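Local coordinates for CRISPR-associated protein, Cse1 family (Acidimicrobium ferrooxidans, PDB 4H3T) that probably serves as the large Cse1 subunit of a type I-E CRISPR Cascade complex, which uses a guide RNA to recognise invading DNA, at residues A[64-69]-A[253-258]; A[217-220]-A[225-228]; A[409-414]-A[526-531]; A[460-465]-A[496-501]. The protein carries 1 engineered substitution. All coordinates share one frame; numbering follows the deposited sequence. Where two conformers were deposited one is given.

Interaction 1 of 4, residues A[64-69]-A[253-258]; sequences AYRILR and GVCDLF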
loop_
_atom_site.group_PDB
_atom_site.type_symbol
_atom_site.label_atom_id
_atom_site.label_comp_id
_atom_site.label_asym_id
_atom_site.label_seq_id
_atom_site.Cartn_x
_atom_site.Cartn_y
_atom_site.Cartn_z
ATOM N N ALA A 64 6.117 -18.604 -4.479
ATOM C CA ALA A 64 6.437 -19.337 -3.242
ATOM C C ALA A 64 5.429 -20.442 -2.951
ATOM O O ALA A 64 5.857 -21.567 -2.694
ATOM C CB ALA A 64 6.526 -18.396 -2.065
ATOM N N TYR A 65 4.099 -20.156 -3.040
ATOM C CA TYR A 65 3.087 -21.200 -2.799
ATOM C C TYR A 65 3.247 -22.393 -3.747
ATOM O O TYR A 65 3.021 -23.565 -3.357
ATOM C CB TYR A 65 1.672 -20.622 -2.949
ATOM C CG TYR A 65 1.189 -19.851 -1.761
ATOM C CD1 TYR A 65 0.860 -20.501 -0.568
ATOM C CD2 TYR A 65 0.874 -18.498 -1.874
ATOM C CE1 TYR A 65 0.272 -19.812 0.495
ATOM C CE2 TYR A 65 0.284 -17.807 -0.837
ATOM C CZ TYR A 65 -0.014 -18.460 0.358
ATOM O OH TYR A 65 -0.550 -17.713 1.398
ATOM N N ARG A 66 3.654 -22.113 -4.999
ATOM C CA ARG A 66 3.828 -23.172 -6.008
ATOM C C ARG A 66 5.127 -23.913 -5.798
ATOM O O ARG A 66 5.141 -25.151 -5.965
ATOM C CB ARG A 66 3.751 -22.620 -7.448
ATOM C CG ARG A 66 2.418 -21.957 -7.845
ATOM C CD ARG A 66 1.249 -22.930 -7.665
ATOM N NE ARG A 66 1.349 -24.024 -8.630
ATOM C CZ ARG A 66 0.703 -25.186 -8.563
ATOM N NH1 ARG A 66 -0.072 -25.471 -7.515
ATOM N NH2 ARG A 66 0.817 -26.067 -9.541
ATOM N N ILE A 67 6.229 -23.198 -5.475
ATOM C CA ILE A 67 7.511 -23.892 -5.240
ATOM C C ILE A 67 7.394 -24.747 -3.970
ATOM O O ILE A 67 7.859 -25.869 -3.939
ATOM C CB ILE A 67 8.687 -22.883 -5.119
ATOM C CG1 ILE A 67 9.053 -22.249 -6.474
ATOM C CG2 ILE A 67 9.907 -23.555 -4.497
ATOM C CD1 ILE A 67 9.842 -20.935 -6.360
ATOM N N LEU A 68 6.857 -24.179 -2.889
ATOM C CA LEU A 68 6.799 -24.905 -1.623
ATOM C C LEU A 68 5.626 -25.912 -1.560
ATOM O O LEU A 68 5.565 -26.725 -0.619
ATOM C CB LEU A 68 6.669 -23.841 -0.501
ATOM C CG LEU A 68 7.863 -22.838 -0.433
ATOM C CD1 LEU A 68 7.556 -21.708 0.542
ATOM C CD2 LEU A 68 9.152 -23.502 -0.012
ATOM N N ARG A 69 4.655 -25.832 -2.508
ATOM C CA ARG A 69 3.463 -26.684 -2.516
ATOM C C ARG A 69 2.807 -26.530 -1.158
ATOM O O ARG A 69 2.347 -27.458 -0.551
ATOM C CB ARG A 69 3.822 -28.141 -2.860
ATOM C CG ARG A 69 4.481 -28.168 -4.241
ATOM C CD ARG A 69 4.719 -29.542 -4.833
ATOM N NE ARG A 69 3.487 -30.332 -4.930
ATOM C CZ ARG A 69 2.518 -30.179 -5.840
ATOM N NH1 ARG A 69 1.450 -30.973 -5.819
ATOM N NH2 ARG A 69 2.601 -29.219 -6.766
ATOM N N GLY A 253 -7.980 -18.485 -6.212
ATOM C CA GLY A 253 -7.202 -18.366 -4.992
ATOM C C GLY A 253 -6.137 -17.299 -5.149
ATOM O O GLY A 253 -6.113 -16.534 -6.149
ATOM N N VAL A 254 -5.209 -17.287 -4.203
ATOM C CA VAL A 254 -4.175 -16.250 -4.177
ATOM C C VAL A 254 -3.176 -16.329 -5.300
ATOM O O VAL A 254 -2.738 -15.274 -5.751
ATOM C CB VAL A 254 -3.400 -16.150 -2.853
ATOM C CG1 VAL A 254 -4.260 -15.496 -1.779
ATOM C CG2 VAL A 254 -2.858 -17.503 -2.391
ATOM N N CYS A 255 -2.778 -17.524 -5.747
ATOM C CA CYS A 255 -1.811 -17.615 -6.866
ATOM C C CYS A 255 -2.388 -17.019 -8.119
ATOM O O CYS A 255 -1.646 -16.388 -8.863
ATOM C CB CYS A 255 -1.337 -19.023 -7.133
ATOM S SG CYS A 255 -0.454 -19.779 -5.744
ATOM N N ASP A 256 -3.693 -17.259 -8.367
ATOM C CA ASP A 256 -4.428 -16.720 -9.513
ATOM C C ASP A 256 -4.529 -15.165 -9.343
ATOM O O ASP A 256 -4.075 -14.409 -10.196
ATOM C CB ASP A 256 -5.810 -17.413 -9.556
ATOM C CG ASP A 256 -6.698 -17.084 -10.709
ATOM O OD1 ASP A 256 -6.173 -16.603 -11.754
ATOM O OD2 ASP A 256 -7.935 -17.293 -10.579
ATOM N N LEU A 257 -4.978 -14.703 -8.177
ATOM C CA LEU A 257 -5.182 -13.284 -7.942
ATOM C C LEU A 257 -3.901 -12.489 -7.950
ATOM O O LEU A 257 -3.844 -11.430 -8.575
ATOM C CB LEU A 257 -5.911 -13.036 -6.647
ATOM C CG LEU A 257 -6.245 -11.555 -6.291
ATOM C CD1 LEU A 257 -7.034 -10.846 -7.421
ATOM C CD2 LEU A 257 -7.002 -11.542 -4.973
ATOM N N PHE A 258 -2.890 -12.995 -7.268
ATOM C CA PHE A 258 -1.596 -12.354 -7.220
ATOM C C PHE A 258 -0.873 -12.218 -8.607
ATOM O O PHE A 258 0.072 -11.473 -8.679
ATOM C CB PHE A 258 -0.682 -13.066 -6.258
ATOM C CG PHE A 258 -0.987 -12.964 -4.774
ATOM C CD1 PHE A 258 -2.100 -12.273 -4.311
ATOM C CD2 PHE A 258 -0.163 -13.559 -3.853
ATOM C CE1 PHE A 258 -2.395 -12.224 -2.925
ATOM C CE2 PHE A 258 -0.476 -13.566 -2.490
ATOM C CZ PHE A 258 -1.514 -12.782 -2.022
#

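Interaction 2 of 4, residues A[217-220]-A[225-228]; sequences NLVP and NLIR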
loop_
_atom_site.group_PDB
_atom_site.type_symbol
_atom_site.label_atom_id
_atom_site.label_comp_id
_atom_site.label_asym_id
_atom_site.label_seq_id
_atom_site.Cartn_x
_atom_site.Cartn_y
_atom_site.Cartn_z
ATOM N N ASN A 217 3.835 -13.364 5.034
ATOM C CA ASN A 217 2.759 -13.184 4.061
ATOM C C ASN A 217 2.191 -14.498 3.514
ATOM O O ASN A 217 1.141 -14.460 2.830
ATOM C CB ASN A 217 3.237 -12.310 2.895
ATOM C CG ASN A 217 3.282 -10.875 3.247
ATOM O OD1 ASN A 217 2.272 -10.229 3.163
ATOM N ND2 ASN A 217 4.407 -10.370 3.735
ATOM N N LEU A 218 2.869 -15.618 3.770
ATOM C CA LEU A 218 2.445 -16.929 3.298
ATOM C C LEU A 218 1.489 -17.521 4.294
ATOM O O LEU A 218 1.749 -18.514 4.930
ATOM C CB LEU A 218 3.617 -17.846 3.007
ATOM C CG LEU A 218 4.398 -17.486 1.735
ATOM C CD1 LEU A 218 5.771 -18.160 1.802
ATOM C CD2 LEU A 218 3.625 -17.832 0.498
ATOM N N VAL A 219 0.289 -16.955 4.305
ATOM C CA VAL A 219 -0.755 -17.432 5.170
ATOM C C VAL A 219 -1.084 -18.916 4.774
ATOM O O VAL A 219 -1.399 -19.189 3.579
ATOM C CB VAL A 219 -2.030 -16.546 5.075
ATOM C CG1 VAL A 219 -3.094 -17.040 6.052
ATOM C CG2 VAL A 219 -1.722 -15.054 5.286
ATOM N N PRO A 220 -1.096 -19.848 5.732
ATOM C CA PRO A 220 -1.422 -21.228 5.367
ATOM C C PRO A 220 -2.858 -21.365 4.841
ATOM O O PRO A 220 -3.759 -20.633 5.283
ATOM C CB PRO A 220 -1.191 -21.990 6.670
ATOM C CG PRO A 220 -0.102 -21.253 7.321
ATOM C CD PRO A 220 -0.565 -19.806 7.099
ATOM N N ASN A 225 -10.782 -18.539 6.724
ATOM C CA ASN A 225 -11.328 -17.223 7.099
ATOM C C ASN A 225 -10.494 -16.061 6.638
ATOM O O ASN A 225 -10.996 -14.935 6.615
ATOM C CB ASN A 225 -11.460 -17.117 8.637
ATOM C CG ASN A 225 -10.168 -17.492 9.421
ATOM O OD1 ASN A 225 -9.480 -18.517 9.116
ATOM N ND2 ASN A 225 -9.818 -16.710 10.476
ATOM N N LEU A 226 -9.194 -16.297 6.328
ATOM C CA LEU A 226 -8.247 -15.269 5.942
ATOM C C LEU A 226 -7.863 -15.269 4.463
ATOM O O LEU A 226 -7.497 -14.206 3.940
ATOM C CB LEU A 226 -6.989 -15.454 6.787
ATOM C CG LEU A 226 -7.166 -15.468 8.303
ATOM C CD1 LEU A 226 -5.781 -15.465 8.973
ATOM C CD2 LEU A 226 -8.099 -14.268 8.835
ATOM N N ILE A 227 -7.798 -16.438 3.815
ATOM C CA ILE A 227 -7.436 -16.547 2.388
ATOM C C ILE A 227 -8.164 -17.690 1.710
ATOM O O ILE A 227 -8.702 -18.547 2.382
ATOM C CB ILE A 227 -5.909 -16.806 2.196
ATOM C CG1 ILE A 227 -5.405 -18.142 2.884
ATOM C CG2 ILE A 227 -5.094 -15.712 2.621
ATOM C CD1 ILE A 227 -4.205 -18.741 2.068
ATOM N N ARG A 228 -8.032 -17.762 0.373
ATOM C CA ARG A 228 -8.386 -18.929 -0.446
ATOM C C ARG A 228 -7.121 -19.346 -1.174
ATOM O O ARG A 228 -6.515 -18.552 -1.932
ATOM C CB ARG A 228 -9.516 -18.675 -1.454
ATOM C CG ARG A 228 -10.878 -18.403 -0.904
ATOM C CD ARG A 228 -11.657 -19.682 -0.612
ATOM N NE ARG A 228 -12.919 -19.397 0.078
ATOM C CZ ARG A 228 -13.014 -19.040 1.353
ATOM N NH1 ARG A 228 -11.924 -18.928 2.103
ATOM N NH2 ARG A 228 -14.206 -18.783 1.889
#

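Interaction 3 of 4, residues A[409-414]-A[526-531]; sequences AAHAAQ and ARARNE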
loop_
_atom_site.group_PDB
_atom_site.type_symbol
_atom_site.label_atom_id
_atom_site.label_comp_id
_atom_site.label_asym_id
_atom_site.label_seq_id
_atom_site.Cartn_x
_atom_site.Cartn_y
_atom_site.Cartn_z
ATOM N N ALA A 409 -3.156 13.547 19.951
ATOM C CA ALA A 409 -2.457 14.399 18.972
ATOM C C ALA A 409 -3.481 15.261 18.161
ATOM O O ALA A 409 -3.228 16.436 17.897
ATOM C CB ALA A 409 -1.616 13.562 18.031
ATOM N N ALA A 410 -4.558 14.630 17.682
ATOM C CA ALA A 410 -5.619 15.305 16.921
ATOM C C ALA A 410 -6.314 16.410 17.785
ATOM O O ALA A 410 -6.526 17.509 17.282
ATOM C CB ALA A 410 -6.634 14.305 16.392
ATOM N N HIS A 411 -6.511 16.179 19.076
ATOM C CA HIS A 411 -7.089 17.189 19.938
ATOM C C HIS A 411 -6.096 18.308 20.171
ATOM O O HIS A 411 -6.522 19.440 20.212
ATOM C CB HIS A 411 -7.556 16.634 21.306
ATOM C CG HIS A 411 -8.783 15.781 21.225
ATOM N ND1 HIS A 411 -8.960 14.711 22.054
ATOM C CD2 HIS A 411 -9.861 15.884 20.429
ATOM C CE1 HIS A 411 -10.106 14.159 21.701
ATOM N NE2 HIS A 411 -10.682 14.828 20.735
ATOM N N ALA A 412 -4.791 18.030 20.287
ATOM C CA ALA A 412 -3.808 19.122 20.431
ATOM C C ALA A 412 -3.763 19.967 19.156
ATOM O O ALA A 412 -3.611 21.205 19.210
ATOM C CB ALA A 412 -2.423 18.568 20.764
ATOM N N ALA A 413 -3.854 19.318 17.995
ATOM C CA ALA A 413 -3.835 20.059 16.708
ATOM C C ALA A 413 -5.060 20.986 16.602
ATOM O O ALA A 413 -4.951 22.098 16.148
ATOM C CB ALA A 413 -3.824 19.082 15.537
ATOM N N GLN A 414 -6.210 20.515 17.041
ATOM C CA GLN A 414 -7.453 21.270 17.034
ATOM C C GLN A 414 -7.345 22.419 18.033
ATOM O O GLN A 414 -7.666 23.553 17.688
ATOM C CB GLN A 414 -8.598 20.361 17.372
ATOM C CG GLN A 414 -9.992 21.026 17.198
ATOM C CD GLN A 414 -11.154 20.148 17.618
ATOM O OE1 GLN A 414 -11.024 18.927 17.807
ATOM N NE2 GLN A 414 -12.313 20.768 17.828
ATOM N N ALA A 526 -6.075 20.931 28.077
ATOM C CA ALA A 526 -6.261 20.397 29.425
ATOM C C ALA A 526 -7.414 19.381 29.440
ATOM O O ALA A 526 -7.257 18.288 29.977
ATOM C CB ALA A 526 -6.545 21.522 30.431
ATOM N N ARG A 527 -8.542 19.714 28.783
ATOM C CA ARG A 527 -9.673 18.801 28.685
ATOM C C ARG A 527 -9.277 17.513 27.951
ATOM O O ARG A 527 -9.621 16.415 28.397
ATOM C CB ARG A 527 -10.854 19.451 27.969
ATOM C CG ARG A 527 -12.173 18.734 28.181
ATOM C CD ARG A 527 -13.291 19.413 27.417
ATOM N NE ARG A 527 -13.591 20.751 27.934
ATOM C CZ ARG A 527 -14.340 21.025 29.008
ATOM N NH1 ARG A 527 -14.870 20.039 29.733
ATOM N NH2 ARG A 527 -14.550 22.284 29.376
ATOM N N ALA A 528 -8.582 17.631 26.822
ATOM C CA ALA A 528 -8.178 16.435 26.084
ATOM C C ALA A 528 -7.169 15.585 26.905
ATOM O O ALA A 528 -7.209 14.362 26.875
ATOM C CB ALA A 528 -7.554 16.841 24.774
ATOM N N ARG A 529 -6.235 16.253 27.554
ATOM C CA ARG A 529 -5.212 15.654 28.421
ATOM C C ARG A 529 -5.859 14.827 29.572
ATOM O O ARG A 529 -5.428 13.720 29.858
ATOM C CB ARG A 529 -4.368 16.769 29.057
ATOM C CG ARG A 529 -2.894 16.600 28.986
ATOM C CD ARG A 529 -2.385 15.887 30.162
ATOM N NE ARG A 529 -0.967 16.165 30.328
ATOM C CZ ARG A 529 -0.161 15.489 31.116
ATOM N NH1 ARG A 529 -0.630 14.479 31.853
ATOM N NH2 ARG A 529 1.122 15.823 31.198
ATOM N N ASN A 530 -6.927 15.359 30.171
ATOM C CA ASN A 530 -7.627 14.658 31.250
ATOM C C ASN A 530 -8.316 13.386 30.694
ATOM O O ASN A 530 -8.219 12.352 31.320
ATOM C CB ASN A 530 -8.618 15.600 31.950
ATOM C CG ASN A 530 -9.316 14.943 33.093
ATOM O OD1 ASN A 530 -8.672 14.505 34.056
ATOM N ND2 ASN A 530 -10.615 14.721 32.948
ATOM N N GLU A 531 -8.877 13.435 29.486
ATOM C CA GLU A 531 -9.493 12.273 28.852
ATOM C C GLU A 531 -8.435 11.226 28.453
ATOM O O GLU A 531 -8.709 10.025 28.499
ATOM C CB GLU A 531 -10.281 12.739 27.599
ATOM C CG GLU A 531 -10.876 11.673 26.684
ATOM C CD GLU A 531 -11.329 12.248 25.347
ATOM O OE1 GLU A 531 -11.012 11.648 24.291
ATOM O OE2 GLU A 531 -11.961 13.332 25.360
HETATM O O HOH W 1 -7.576 13.102 24.262
#

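Interaction 4 of 4, residues A[460-465]-A[496-501]; sequences YGRLDA and RDLASR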
loop_
_atom_site.group_PDB
_atom_site.type_symbol
_atom_site.label_atom_id
_atom_site.label_comp_id
_atom_site.label_asym_id
_atom_site.label_seq_id
_atom_site.Cartn_x
_atom_site.Cartn_y
_atom_site.Cartn_z
ATOM N N TYR A 460 1.497 17.804 13.338
ATOM C CA TYR A 460 1.597 16.395 12.922
ATOM C C TYR A 460 3.008 16.077 12.390
ATOM O O TYR A 460 3.543 15.009 12.694
ATOM C CB TYR A 460 0.516 16.055 11.870
ATOM C CG TYR A 460 -0.842 15.906 12.498
ATOM C CD1 TYR A 460 -1.072 14.942 13.470
ATOM C CD2 TYR A 460 -1.940 16.630 12.032
ATOM C CE1 TYR A 460 -2.350 14.670 13.935
ATOM C CE2 TYR A 460 -3.217 16.439 12.586
ATOM C CZ TYR A 460 -3.395 15.467 13.564
ATOM O OH TYR A 460 -4.572 15.049 14.078
ATOM N N GLY A 461 3.622 17.017 11.646
ATOM C CA GLY A 461 4.959 16.793 11.110
ATOM C C GLY A 461 5.956 16.645 12.256
ATOM O O GLY A 461 6.794 15.767 12.236
ATOM N N ARG A 462 5.819 17.496 13.296
ATOM C CA ARG A 462 6.654 17.444 14.500
ATOM C C ARG A 462 6.413 16.197 15.341
ATOM O O ARG A 462 7.327 15.751 16.010
ATOM C CB ARG A 462 6.397 18.680 15.365
ATOM C CG ARG A 462 7.022 19.933 14.747
ATOM C CD ARG A 462 8.466 20.121 15.189
ATOM N NE ARG A 462 8.506 20.612 16.577
ATOM C CZ ARG A 462 8.299 21.872 16.953
ATOM N NH1 ARG A 462 8.078 22.821 16.048
ATOM N NH2 ARG A 462 8.292 22.191 18.236
ATOM N N LEU A 463 5.213 15.615 15.308
ATOM C CA LEU A 463 4.900 14.418 16.126
ATOM C C LEU A 463 5.177 13.132 15.379
ATOM O O LEU A 463 5.055 12.053 15.976
ATOM C CB LEU A 463 3.417 14.466 16.592
ATOM C CG LEU A 463 3.070 15.567 17.567
ATOM C CD1 LEU A 463 1.603 15.519 17.919
ATOM C CD2 LEU A 463 3.944 15.503 18.860
ATOM N N ASP A 464 5.643 13.214 14.122
ATOM C CA ASP A 464 5.820 11.999 13.349
ATOM C C ASP A 464 6.912 11.087 13.953
ATOM O O ASP A 464 6.610 9.938 14.265
ATOM C CB ASP A 464 6.106 12.316 11.876
ATOM C CG ASP A 464 6.269 11.100 10.980
ATOM O OD1 ASP A 464 5.305 10.288 10.861
ATOM O OD2 ASP A 464 7.340 10.905 10.481
ATOM N N ALA A 465 8.133 11.567 14.115
ATOM C CA ALA A 465 9.220 10.713 14.638
ATOM C C ALA A 465 8.954 10.329 16.115
ATOM O O ALA A 465 8.966 9.124 16.418
ATOM C CB ALA A 465 10.579 11.404 14.455
ATOM N N ARG A 496 2.801 23.578 23.033
ATOM C CA ARG A 496 3.113 24.885 23.656
ATOM C C ARG A 496 4.263 25.603 22.950
ATOM O O ARG A 496 4.260 26.817 22.886
ATOM C CB ARG A 496 3.435 24.690 25.142
ATOM C CG ARG A 496 2.153 24.362 25.919
ATOM C CD ARG A 496 2.434 23.924 27.378
ATOM N NE ARG A 496 1.494 24.568 28.307
ATOM C CZ ARG A 496 1.718 25.686 29.016
ATOM N NH1 ARG A 496 2.883 26.329 28.922
ATOM N NH2 ARG A 496 0.780 26.164 29.831
ATOM N N ASP A 497 5.241 24.883 22.424
ATOM C CA ASP A 497 6.309 25.511 21.642
ATOM C C ASP A 497 5.743 26.181 20.375
ATOM O O ASP A 497 6.108 27.318 20.031
ATOM C CB ASP A 497 7.351 24.462 21.241
ATOM C CG ASP A 497 8.557 25.049 20.563
ATOM O OD1 ASP A 497 9.252 25.862 21.199
ATOM O OD2 ASP A 497 8.790 24.720 19.383
ATOM N N LEU A 498 4.859 25.458 19.655
ATOM C CA LEU A 498 4.238 26.048 18.479
ATOM C C LEU A 498 3.354 27.210 18.855
ATOM O O LEU A 498 3.374 28.231 18.174
ATOM C CB LEU A 498 3.397 24.977 17.706
ATOM C CG LEU A 498 4.211 24.026 16.863
ATOM C CD1 LEU A 498 3.322 22.888 16.352
ATOM C CD2 LEU A 498 4.849 24.762 15.670
ATOM N N ALA A 499 2.594 27.081 19.946
ATOM C CA ALA A 499 1.711 28.177 20.374
ATOM C C ALA A 499 2.526 29.434 20.747
ATOM O O ALA A 499 2.211 30.530 20.300
ATOM C CB ALA A 499 0.862 27.734 21.577
ATOM N N SER A 500 3.649 29.257 21.475
ATOM C CA SER A 500 4.522 30.388 21.839
ATOM C C SER A 500 5.099 31.088 20.605
ATOM O O SER A 500 5.093 32.323 20.549
ATOM C CB SER A 500 5.653 29.949 22.760
ATOM O OG SER A 500 5.044 29.693 24.012
ATOM N N ARG A 501 5.557 30.325 19.606
ATOM C CA ARG A 501 6.068 30.962 18.387
ATOM C C ARG A 501 4.978 31.809 17.676
ATOM O O ARG A 501 5.213 32.955 17.297
ATOM C CB ARG A 501 6.597 29.901 17.431
ATOM C CG ARG A 501 7.217 30.487 16.188
ATOM C CD ARG A 501 7.353 29.393 15.157
ATOM N NE ARG A 501 6.040 29.083 14.580
ATOM C CZ ARG A 501 5.784 28.075 13.753
ATOM N NH1 ARG A 501 6.749 27.240 13.390
ATOM N NH2 ARG A 501 4.561 27.898 13.280
#

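Interaction 1 of 4, residues A[64-69]-A[253-258]
With chi1 at -79°, Tyr65 sets its CG anti to its own carbonyl carbon and swings the ring out toward 253-258; Cys255 makes the same choice (chi1 -62°), and its sulfur comes back to meet the root of that tyrosine. SG settles 3.6 Å from Tyr65 CB. Measured to the ring centroid, the sulfur is 5.2 Å away and 56° off the normal, so this Cys sulfur-aromatic contact is oblique. Further out along the ring, the CG2 methyl of Val254 presses on Tyr65 CE2 at 3.5 Å, the two side chains crossing at about a right angle. The aliphatic part of Arg66, bent at chi2 and chi3, shelters the sulfur from another direction, its CD 4.1 Å from Cys255 SG, before the guanidinium goes off to a salt bridge with Glu238. The contact thus sets the last turns of helix 52-68 against the short helix 254-257, which starts just after Gly253. Asp233 takes the backbone N-H groups of Cys255 and Asp256, while the ring of Trp221 meets that of Tyr65. No hydrogen bond crosses between the segments: the Tyr65 hydroxyl gives its bond to Val219 O instead. What joins them is dispersion between a thiol, a methyl and an aromatic ring, a buried fit that depends on shape rather than on bond direction.

Interaction 2 of 4, residues A[217-220]-A[225-228]
Ile227 pushes its CD1 methyl to 3.2 Å from Val219 O, the tight point where this chain folds back on itself. Its CG1 branch stands between the backbone N and the carbonyl carbon (chi1 60°), a crowded position, and chi2 at 149° is pulled away from full staggering; both suggest that the side chain is bent to fit. From there CD1 also lies 3.8 Å from Pro220 O, so that one methyl rests against two successive carbonyls, the first of which already accepts a hydrogen bond. Beside this, Ile227 CG2 sits 4.0 Å from Val219 CB, the two branched side chains sliding past each other in opposite directions, and Phe348 of helix 344-350 packs on Val219 and Pro220. Leu218 is the centre of an inverse gamma turn, closed by a weak 3.0 Å bond from Val219 N to Asn217 O; it takes the chain out of helix 210-217 and presents Val219 to the returning loop. With an alanine here in place of Ile227, the Val219 side chain and the carbonyls of Val219 and Pro220 would probably lose their hydrocarbon cover, leaving a gap. Packing is slacker toward solvent. The partly exposed Leu226 brings its CB no nearer than 4.3 Å to Val219 CG1, with CD1 about as far away. Past Ile227, the partly exposed Arg228 curls back so that its NH1 makes a weak 3.3 Å bond to Ile227 O and another bond to Arg224 O.

Interaction 3 of 4, residues A[409-414]-A[526-531]
His411 lays its CB and the near side of its imidazole against the methyl of Ala528, with the two CB atoms 3.5 Å apart. This is helix-on-helix packing in the C-terminal helical bundle, the four-helix bundle of Cse1 proteins: helix 397-415 meets helix 511-532, and Ala528, which has only a methyl to offer, lets the backbones approach to 6.3 Å between the CA atoms of His411 and Ala528. The methyl lies obliquely to the ring, 3.7 Å from ND1. Phe408 of the same helix as His411 also packs on Ala528, and Met524 lies against the histidine. One turn on from Ala528, Glu531 stretches out with CG anti to its backbone N (chi1 173°), which carries the carboxylate across to the edge of the ring; OE1 stops 3.7 Å from His411 CE1, and the ring and carboxylate planes stand 82° apart. His411 ND1 and Glu531 OE1 stay 4.3 Å apart, yet a carboxylate this close would be expected to favour a protonated imidazole. A leucine in place of His411 would probably leave a water that bridges the two helices without its ring partner and Glu531 without the imidazole beside it. That water lies in the plane of the imidazole, 3.1 Å from His411 ND1, and donates a hydrogen to Ala528 O at 2.9 Å.

Interaction 4 of 4, residues A[460-465]-A[496-501]
Charge makes the strongest link: Arg462 NH2 donates to Asp497 OD2 at 2.8 Å in a salt bridge, with an N-H...O angle of 148°. The oxygen is met on its anti side, 26° out of the carboxylate plane, and NH2 alone of the guanidinium bonds to this carboxylate, the two flat groups being turned 66° from each other. Bends at chi2 and chi3 steer the arginine to this acid. Arg462 was, however, deposited in two conformers, so the bridge describes one of them and should not be taken as permanent. Both residues sit on the exposed flank of the C-terminal helical bundle, where helix 445-473 runs beside helix 481-504. Van der Waals packing comes from Leu498, just inside the charged pair: its CD2 methyl lies oblique to the Arg462 guanidinium, 3.8 Å from NH1, and Ile459 packs on the same leucine. CD2 also lies 3.6 Å above the guanidinium plane of Arg501, offset toward the rim. Like charges come near as well, Arg462 NH1 in this conformer standing 5.3 Å from Arg501 NH1. Glu458 answers the second arginine with a salt bridge to Arg501 NH1, which would be expected to soften any such repulsion.

From the N terminus, the chain leaves helix 52-68 and returns about 185 residues later to close interaction 1 at helix 254-257. Interaction 2 is nested in that long loop as a short turn after helix 210-217, and the two touch, Arg228 O receiving the backbone N-H of Val254. Several strands and short helices then lead to the C-terminal helices. Interaction 3 joins helix 397-415 to the last helix, 511-532, and inside its loop interaction 4 ties helix 445-473 to helix 481-504; Tyr460 and Leu463 pack on Ala409, Ala410 and Ala413 between them. None of the four cross. Interactions 1 and 3 lie about 47 Å apart, centre to centre.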